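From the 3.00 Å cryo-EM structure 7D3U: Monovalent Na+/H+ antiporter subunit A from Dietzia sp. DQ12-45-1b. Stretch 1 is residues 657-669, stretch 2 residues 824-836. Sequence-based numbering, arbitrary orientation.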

ATOM      1  N   VAL B 657      -4.168  13.524 -28.997  1.00 73.01           N
ATOM      2  CA  VAL B 657      -3.000  13.917 -29.784  1.00 73.01           C
ATOM      3  C   VAL B 657      -1.755  13.992 -28.901  1.00 73.01           C
ATOM      4  O   VAL B 657      -0.664  13.568 -29.307  1.00 73.01           O
ATOM      5  CB  VAL B 657      -3.260  15.233 -30.545  1.00 73.01           C
ATOM      6  CG1 VAL B 657      -2.957  16.456 -29.700  1.00 73.01           C
ATOM      7  CG2 VAL B 657      -2.441  15.267 -31.820  1.00 73.01           C
ATOM      8  N   LEU B 658      -1.903  14.474 -27.664  1.00 72.49           N
ATOM      9  CA  LEU B 658      -0.751  14.609 -26.785  1.00 72.49           C
ATOM     10  C   LEU B 658      -0.331  13.294 -26.149  1.00 72.49           C
ATOM     11  O   LEU B 658       0.767  13.223 -25.590  1.00 72.49           O
ATOM     12  CB  LEU B 658      -1.032  15.642 -25.695  1.00 72.49           C
ATOM     13  CG  LEU B 658      -0.981  17.087 -26.185  1.00 72.49           C
ATOM     14  CD1 LEU B 658      -1.193  18.046 -25.036  1.00 72.49           C
ATOM     15  CD2 LEU B 658       0.340  17.364 -26.875  1.00 72.49           C
ATOM     16  N   THR B 659      -1.167  12.261 -26.206  1.00 72.12           N
ATOM     17  CA  THR B 659      -0.714  10.938 -25.811  1.00 72.12           C
ATOM     18  C   THR B 659      -0.163  10.155 -26.989  1.00 72.12           C
ATOM     19  O   THR B 659       0.732   9.328 -26.803  1.00 72.12           O
ATOM     20  CB  THR B 659      -1.844  10.155 -25.129  1.00 72.12           C
ATOM     21  OG1 THR B 659      -1.293   9.032 -24.432  1.00 72.12           O
ATOM     22  CG2 THR B 659      -2.863   9.657 -26.136  1.00 72.12           C
ATOM     23  N   VAL B 660      -0.638  10.427 -28.208  1.00 71.24           N
ATOM     24  CA  VAL B 660      -0.021   9.829 -29.385  1.00 71.24           C
ATOM     25  C   VAL B 660       1.401  10.344 -29.552  1.00 71.24           C
ATOM     26  O   VAL B 660       2.320   9.577 -29.863  1.00 71.24           O
ATOM     27  CB  VAL B 660      -0.879  10.101 -30.634  1.00 71.24           C
ATOM     28  CG1 VAL B 660      -0.041   9.986 -31.893  1.00 71.24           C
ATOM     29  CG2 VAL B 660      -2.047   9.140 -30.687  1.00 71.24           C
ATOM     30  N   VAL B 661       1.610  11.643 -29.326  1.00 70.02           N
ATOM     31  CA  VAL B 661       2.958  12.201 -29.421  1.00 70.02           C
ATOM     32  C   VAL B 661       3.891  11.531 -28.416  1.00 70.02           C
ATOM     33  O   VAL B 661       5.021  11.153 -28.749  1.00 70.02           O
ATOM     34  CB  VAL B 661       2.919  13.727 -29.229  1.00 70.02           C
ATOM     35  CG1 VAL B 661       4.319  14.270 -29.032  1.00 70.02           C
ATOM     36  CG2 VAL B 661       2.262  14.387 -30.422  1.00 70.02           C
ATOM     37  N   VAL B 662       3.428  11.351 -27.178  1.00 69.85           N
ATOM     38  CA  VAL B 662       4.287  10.770 -26.150  1.00 69.85           C
ATOM     39  C   VAL B 662       4.529   9.289 -26.419  1.00 69.85           C
ATOM     40  O   VAL B 662       5.639   8.780 -26.210  1.00 69.85           O
ATOM     41  CB  VAL B 662       3.682  11.009 -24.756  1.00 69.85           C
ATOM     42  CG1 VAL B 662       4.469  10.260 -23.700  1.00 69.85           C
ATOM     43  CG2 VAL B 662       3.668  12.491 -24.443  1.00 69.85           C
ATOM     44  N   ILE B 663       3.505   8.570 -26.886  1.00 69.71           N
ATOM     45  CA  ILE B 663       3.701   7.164 -27.218  1.00 69.71           C
ATOM     46  C   ILE B 663       4.688   7.025 -28.364  1.00 69.71           C
ATOM     47  O   ILE B 663       5.492   6.092 -28.385  1.00 69.71           O
ATOM     48  CB  ILE B 663       2.359   6.479 -27.536  1.00 69.71           C
ATOM     49  CG1 ILE B 663       1.510   6.355 -26.275  1.00 69.71           C
ATOM     50  CG2 ILE B 663       2.590   5.091 -28.092  1.00 69.71           C
ATOM     51  CD1 ILE B 663       0.251   5.545 -26.467  1.00 69.71           C
ATOM     52  N   VAL B 664       4.678   7.959 -29.314  1.00 71.10           N
ATOM     53  CA  VAL B 664       5.680   7.926 -30.375  1.00 71.10           C
ATOM     54  C   VAL B 664       7.068   8.191 -29.803  1.00 71.10           C
ATOM     55  O   VAL B 664       8.046   7.518 -30.161  1.00 71.10           O
ATOM     56  CB  VAL B 664       5.316   8.932 -31.480  1.00 71.10           C
ATOM     57  CG1 VAL B 664       6.565   9.428 -32.190  1.00 71.10           C
ATOM     58  CG2 VAL B 664       4.353   8.301 -32.468  1.00 71.10           C
ATOM     59  N   LEU B 665       7.174   9.169 -28.900  1.00 71.31           N
ATOM     60  CA  LEU B 665       8.466   9.506 -28.313  1.00 71.31           C
ATOM     61  C   LEU B 665       9.045   8.352 -27.507  1.00 71.31           C
ATOM     62  O   LEU B 665      10.268   8.226 -27.398  1.00 71.31           O
ATOM     63  CB  LEU B 665       8.338  10.744 -27.428  1.00 71.31           C
ATOM     64  CG  LEU B 665       8.150  12.075 -28.151  1.00 71.31           C
ATOM     65  CD1 LEU B 665       8.497  13.225 -27.231  1.00 71.31           C
ATOM     66  CD2 LEU B 665       9.003  12.110 -29.398  1.00 71.31           C
ATOM     67  N   VAL B 666       8.190   7.505 -26.929  1.00 69.47           N
ATOM     68  CA  VAL B 666       8.678   6.365 -26.155  1.00 69.47           C
ATOM     69  C   VAL B 666       8.695   5.072 -26.957  1.00 69.47           C
ATOM     70  O   VAL B 666       9.244   4.068 -26.476  1.00 69.47           O
ATOM     71  CB  VAL B 666       7.853   6.158 -24.869  1.00 69.47           C
ATOM     72  CG1 VAL B 666       7.936   7.386 -23.980  1.00 69.47           C
ATOM     73  CG2 VAL B 666       6.420   5.812 -25.207  1.00 69.47           C
ATOM     74  N   LEU B 667       8.111   5.055 -28.153  1.00 71.09           N
ATOM     75  CA  LEU B 667       8.178   3.897 -29.028  1.00 71.09           C
ATOM     76  C   LEU B 667       9.337   3.974 -30.004  1.00 71.09           C
ATOM     77  O   LEU B 667       9.754   2.940 -30.534  1.00 71.09           O
ATOM     78  CB  LEU B 667       6.874   3.746 -29.815  1.00 71.09           C
ATOM     79  CG  LEU B 667       5.719   3.037 -29.111  1.00 71.09           C
ATOM     80  CD1 LEU B 667       4.637   2.676 -30.107  1.00 71.09           C
ATOM     81  CD2 LEU B 667       6.214   1.807 -28.385  1.00 71.09           C
ATOM     82  N   GLN B 668       9.860   5.173 -30.258  1.00 75.80           N
ATOM     83  CA  GLN B 668      11.079   5.279 -31.048  1.00 75.80           C
ATOM     84  C   GLN B 668      12.279   4.642 -30.358  1.00 75.80           C
ATOM     85  O   GLN B 668      13.344   4.545 -30.976  1.00 75.80           O
ATOM     86  CB  GLN B 668      11.379   6.744 -31.360  1.00 75.80           C
ATOM     87  CG  GLN B 668      12.029   7.495 -30.218  1.00 75.80           C
ATOM     88  CD  GLN B 668      12.078   8.984 -30.466  1.00 75.80           C
ATOM     89  OE1 GLN B 668      11.411   9.495 -31.363  1.00 75.80           O
ATOM     90  NE2 GLN B 668      12.869   9.691 -29.671  1.00 75.80           N
ATOM     91  N   ARG B 669      12.135   4.209 -29.104  1.00 74.45           N
ATOM     92  CA  ARG B 669      13.212   3.568 -28.363  1.00 74.45           C
ATOM     93  C   ARG B 669      13.035   2.064 -28.217  1.00 74.45           C
ATOM     94  O   ARG B 669      14.002   1.374 -27.879  1.00 74.45           O
ATOM     95  CB  ARG B 669      13.330   4.184 -26.966  1.00 74.45           C
ATOM     96  CG  ARG B 669      13.201   5.689 -26.945  1.00 74.45           C
ATOM     97  CD  ARG B 669      13.241   6.223 -25.528  1.00 74.45           C
ATOM     98  NE  ARG B 669      14.223   7.289 -25.384  1.00 74.45           N
ATOM     99  CZ  ARG B 669      14.011   8.551 -25.739  1.00 74.45           C
ATOM    100  NH1 ARG B 669      12.846   8.908 -26.258  1.00 74.45           N
ATOM    101  NH2 ARG B 669      14.962   9.457 -25.574  1.00 74.45           N
ATOM    102  N   ALA B 824      -4.635  24.799 -22.757  1.00 78.16           N
ATOM    103  CA  ALA B 824      -3.263  24.388 -22.491  1.00 78.16           C
ATOM    104  C   ALA B 824      -2.846  23.201 -23.348  1.00 78.16           C
ATOM    105  O   ALA B 824      -1.694  23.124 -23.785  1.00 78.16           O
ATOM    106  CB  ALA B 824      -3.100  24.066 -21.010  1.00 78.16           C
ATOM    107  N   LEU B 825      -3.760  22.268 -23.605  1.00 77.92           N
ATOM    108  CA  LEU B 825      -3.411  21.132 -24.446  1.00 77.92           C
ATOM    109  C   LEU B 825      -3.267  21.543 -25.907  1.00 77.92           C
ATOM    110  O   LEU B 825      -2.474  20.945 -26.642  1.00 77.92           O
ATOM    111  CB  LEU B 825      -4.447  20.022 -24.288  1.00 77.92           C
ATOM    112  CG  LEU B 825      -4.676  19.495 -22.868  1.00 77.92           C
ATOM    113  CD1 LEU B 825      -6.022  18.801 -22.762  1.00 77.92           C
ATOM    114  CD2 LEU B 825      -3.562  18.566 -22.428  1.00 77.92           C
ATOM    115  N   ILE B 826      -3.984  22.584 -26.342  1.00 78.11           N
ATOM    116  CA  ILE B 826      -3.786  23.085 -27.700  1.00 78.11           C
ATOM    117  C   ILE B 826      -2.506  23.890 -27.838  1.00 78.11           C
ATOM    118  O   ILE B 826      -2.108  24.217 -28.963  1.00 78.11           O
ATOM    119  CB  ILE B 826      -4.996  23.925 -28.148  1.00 78.11           C
ATOM    120  CG1 ILE B 826      -5.207  23.793 -29.655  1.00 78.11           C
ATOM    121  CG2 ILE B 826      -4.814  25.375 -27.768  1.00 78.11           C
ATOM    122  CD1 ILE B 826      -6.372  24.595 -30.166  1.00 78.11           C
ATOM    123  N   GLY B 827      -1.845  24.214 -26.730  1.00 79.04           N
ATOM    124  CA  GLY B 827      -0.522  24.801 -26.777  1.00 79.04           C
ATOM    125  C   GLY B 827       0.524  23.714 -26.664  1.00 79.04           C
ATOM    126  O   GLY B 827       1.625  23.822 -27.210  1.00 79.04           O
ATOM    127  N   GLY B 828       0.179  22.650 -25.942  1.00 77.64           N
ATOM    128  CA  GLY B 828       1.015  21.462 -25.957  1.00 77.64           C
ATOM    129  C   GLY B 828       1.121  20.860 -27.345  1.00 77.64           C
ATOM    130  O   GLY B 828       2.172  20.343 -27.732  1.00 77.64           O
ATOM    131  N   ALA B 829       0.033  20.918 -28.113  1.00 77.75           N
ATOM    132  CA  ALA B 829       0.093  20.498 -29.508  1.00 77.75           C
ATOM    133  C   ALA B 829       1.047  21.381 -30.304  1.00 77.75           C
ATOM    134  O   ALA B 829       1.776  20.896 -31.175  1.00 77.75           O
ATOM    135  CB  ALA B 829      -1.304  20.516 -30.126  1.00 77.75           C
ATOM    136  N   GLY B 830       1.070  22.682 -30.008  1.00 78.47           N
ATOM    137  CA  GLY B 830       2.030  23.556 -30.659  1.00 78.47           C
ATOM    138  C   GLY B 830       3.460  23.236 -30.270  1.00 78.47           C
ATOM    139  O   GLY B 830       4.378  23.346 -31.085  1.00 78.47           O
ATOM    140  N   ILE B 831       3.668  22.839 -29.016  1.00 77.36           N
ATOM    141  CA  ILE B 831       4.997  22.419 -28.581  1.00 77.36           C
ATOM    142  C   ILE B 831       5.410  21.140 -29.300  1.00 77.36           C
ATOM    143  O   ILE B 831       6.571  20.978 -29.694  1.00 77.36           O
ATOM    144  CB  ILE B 831       5.023  22.254 -27.051  1.00 77.36           C
ATOM    145  CG1 ILE B 831       5.289  23.602 -26.384  1.00 77.36           C
ATOM    146  CG2 ILE B 831       6.067  21.237 -26.631  1.00 77.36           C
ATOM    147  CD1 ILE B 831       4.606  23.762 -25.055  1.00 77.36           C
ATOM    148  N   ALA B 832       4.464  20.223 -29.502  1.00 77.59           N
ATOM    149  CA  ALA B 832       4.753  19.022 -30.280  1.00 77.59           C
ATOM    150  C   ALA B 832       5.097  19.375 -31.722  1.00 77.59           C
ATOM    151  O   ALA B 832       5.972  18.748 -32.332  1.00 77.59           O
ATOM    152  CB  ALA B 832       3.567  18.063 -30.229  1.00 77.59           C
ATOM    153  N   ILE B 833       4.411  20.370 -32.286  1.00 78.17           N
ATOM    154  CA  ILE B 833       4.737  20.838 -33.631  1.00 78.17           C
ATOM    155  C   ILE B 833       6.154  21.395 -33.665  1.00 78.17           C
ATOM    156  O   ILE B 833       6.935  21.105 -34.578  1.00 78.17           O
ATOM    157  CB  ILE B 833       3.709  21.882 -34.102  1.00 78.17           C
ATOM    158  CG1 ILE B 833       2.504  21.195 -34.739  1.00 78.17           C
ATOM    159  CG2 ILE B 833       4.335  22.849 -35.092  1.00 78.17           C
ATOM    160  CD1 ILE B 833       2.821  20.502 -36.039  1.00 78.17           C
ATOM    161  N   TYR B 834       6.503  22.208 -32.666  1.00 80.14           N
ATOM    162  CA  TYR B 834       7.849  22.766 -32.591  1.00 80.14           C
ATOM    163  C   TYR B 834       8.900  21.676 -32.448  1.00 80.14           C
ATOM    164  O   TYR B 834      10.022  21.826 -32.943  1.00 80.14           O
ATOM    165  CB  TYR B 834       7.946  23.748 -31.424  1.00 80.14           C
ATOM    166  CG  TYR B 834       9.357  24.180 -31.100  1.00 80.14           C
ATOM    167  CD1 TYR B 834       9.979  25.183 -31.827  1.00 80.14           C
ATOM    168  CD2 TYR B 834      10.062  23.591 -30.062  1.00 80.14           C
ATOM    169  CE1 TYR B 834      11.265  25.582 -31.534  1.00 80.14           C
ATOM    170  CE2 TYR B 834      11.348  23.985 -29.761  1.00 80.14           C
ATOM    171  CZ  TYR B 834      11.944  24.980 -30.500  1.00 80.14           C
ATOM    172  OH  TYR B 834      13.226  25.376 -30.204  1.00 80.14           O
ATOM    173  N   TYR B 835       8.562  20.582 -31.770  1.00 79.85           N
ATOM    174  CA  TYR B 835       9.496  19.467 -31.662  1.00 79.85           C
ATOM    175  C   TYR B 835       9.664  18.768 -33.006  1.00 79.85           C
ATOM    176  O   TYR B 835      10.790  18.525 -33.455  1.00 79.85           O
ATOM    177  CB  TYR B 835       9.019  18.478 -30.599  1.00 79.85           C
ATOM    178  CG  TYR B 835       9.748  17.157 -30.638  1.00 79.85           C
ATOM    179  CD1 TYR B 835      10.993  17.014 -30.046  1.00 79.85           C
ATOM    180  CD2 TYR B 835       9.196  16.057 -31.276  1.00 79.85           C
ATOM    181  CE1 TYR B 835      11.664  15.811 -30.083  1.00 79.85           C
ATOM    182  CE2 TYR B 835       9.861  14.854 -31.322  1.00 79.85           C
ATOM    183  CZ  TYR B 835      11.094  14.734 -30.722  1.00 79.85           C
ATOM    184  OH  TYR B 835      11.759  13.532 -30.763  1.00 79.85           O
ATOM    185  N   LEU B 836       8.549  18.431 -33.659  1.00 80.69           N
ATOM    186  CA  LEU B 836       8.617  17.752 -34.950  1.00 80.69           C
ATOM    187  C   LEU B 836       9.287  18.616 -36.010  1.00 80.69           C
ATOM    188  O   LEU B 836       9.826  18.091 -36.990  1.00 80.69           O
ATOM    189  CB  LEU B 836       7.215  17.356 -35.410  1.00 80.69           C
ATOM    190  CG  LEU B 836       6.432  16.394 -34.517  1.00 80.69           C
ATOM    191  CD1 LEU B 836       5.038  16.182 -35.071  1.00 80.69           C
ATOM    192  CD2 LEU B 836       7.162  15.074 -34.389  1.00 80.69           C
TER

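Helical segments from distant parts of one chain, within residues 657-669 and 824-836, run in roughly the same direction, their axes inclined by 34° and 10.1 Å apart at closest approach. The backbones come nearest where Leu658 CA lies 6.5 Å from Ala829 CA; one turn on, Val661 CA and Ala832 CA are 7.1 Å apart. Regular i to i+4 bonds hold most of both helices, such as Leu665 N to Val661 O (2.9 Å) and Ala832 N to Gly828 O (2.9 Å), but the second is kinked at Gly827 and Gly830, where the regular i to i+4 pattern breaks; Gly827 N instead bonds to Ala824 O (3.1 Å). No hydrogen bond crosses the interface, so the contact rests on apolar packing, burying 369 Å² in all. Leu658 is its centre, with 86 Å² covered. Its CD1 lies 3.6 Å from both Leu825 CD2 and Leu825 O, and its CD2 3.6 Å from Gly828 O, so both methyls pack on backbone. Gly828 makes this fit possible: a CB there would point toward the first helix and sit 2.9 Å from Leu658 CD1, a clash. Small residues continue the surface. Val661 CG2 touches Ala832 CB at 3.9 Å, and Val657 CG1 stands a looser 4.4 Å from Ala829 CB. Farther along, the longer side chain of Tyr835 (chi1 t) reaches across to Leu665, whose CD2 approaches the ring obliquely, 3.5 Å from Tyr835 CE2 and 3.4 Å from Tyr835 OH; a methyl group offers the hydroxyl van der Waals contact but no hydrogen bond. Gln668 OE1 stays 4.1 Å from Tyr835 OH, too far for such a bond. Beside this contact, Arg669 NH1 donates to Leu665 O at 2.9 Å, tying the Arg669 side chain back to the backbone four residues earlier.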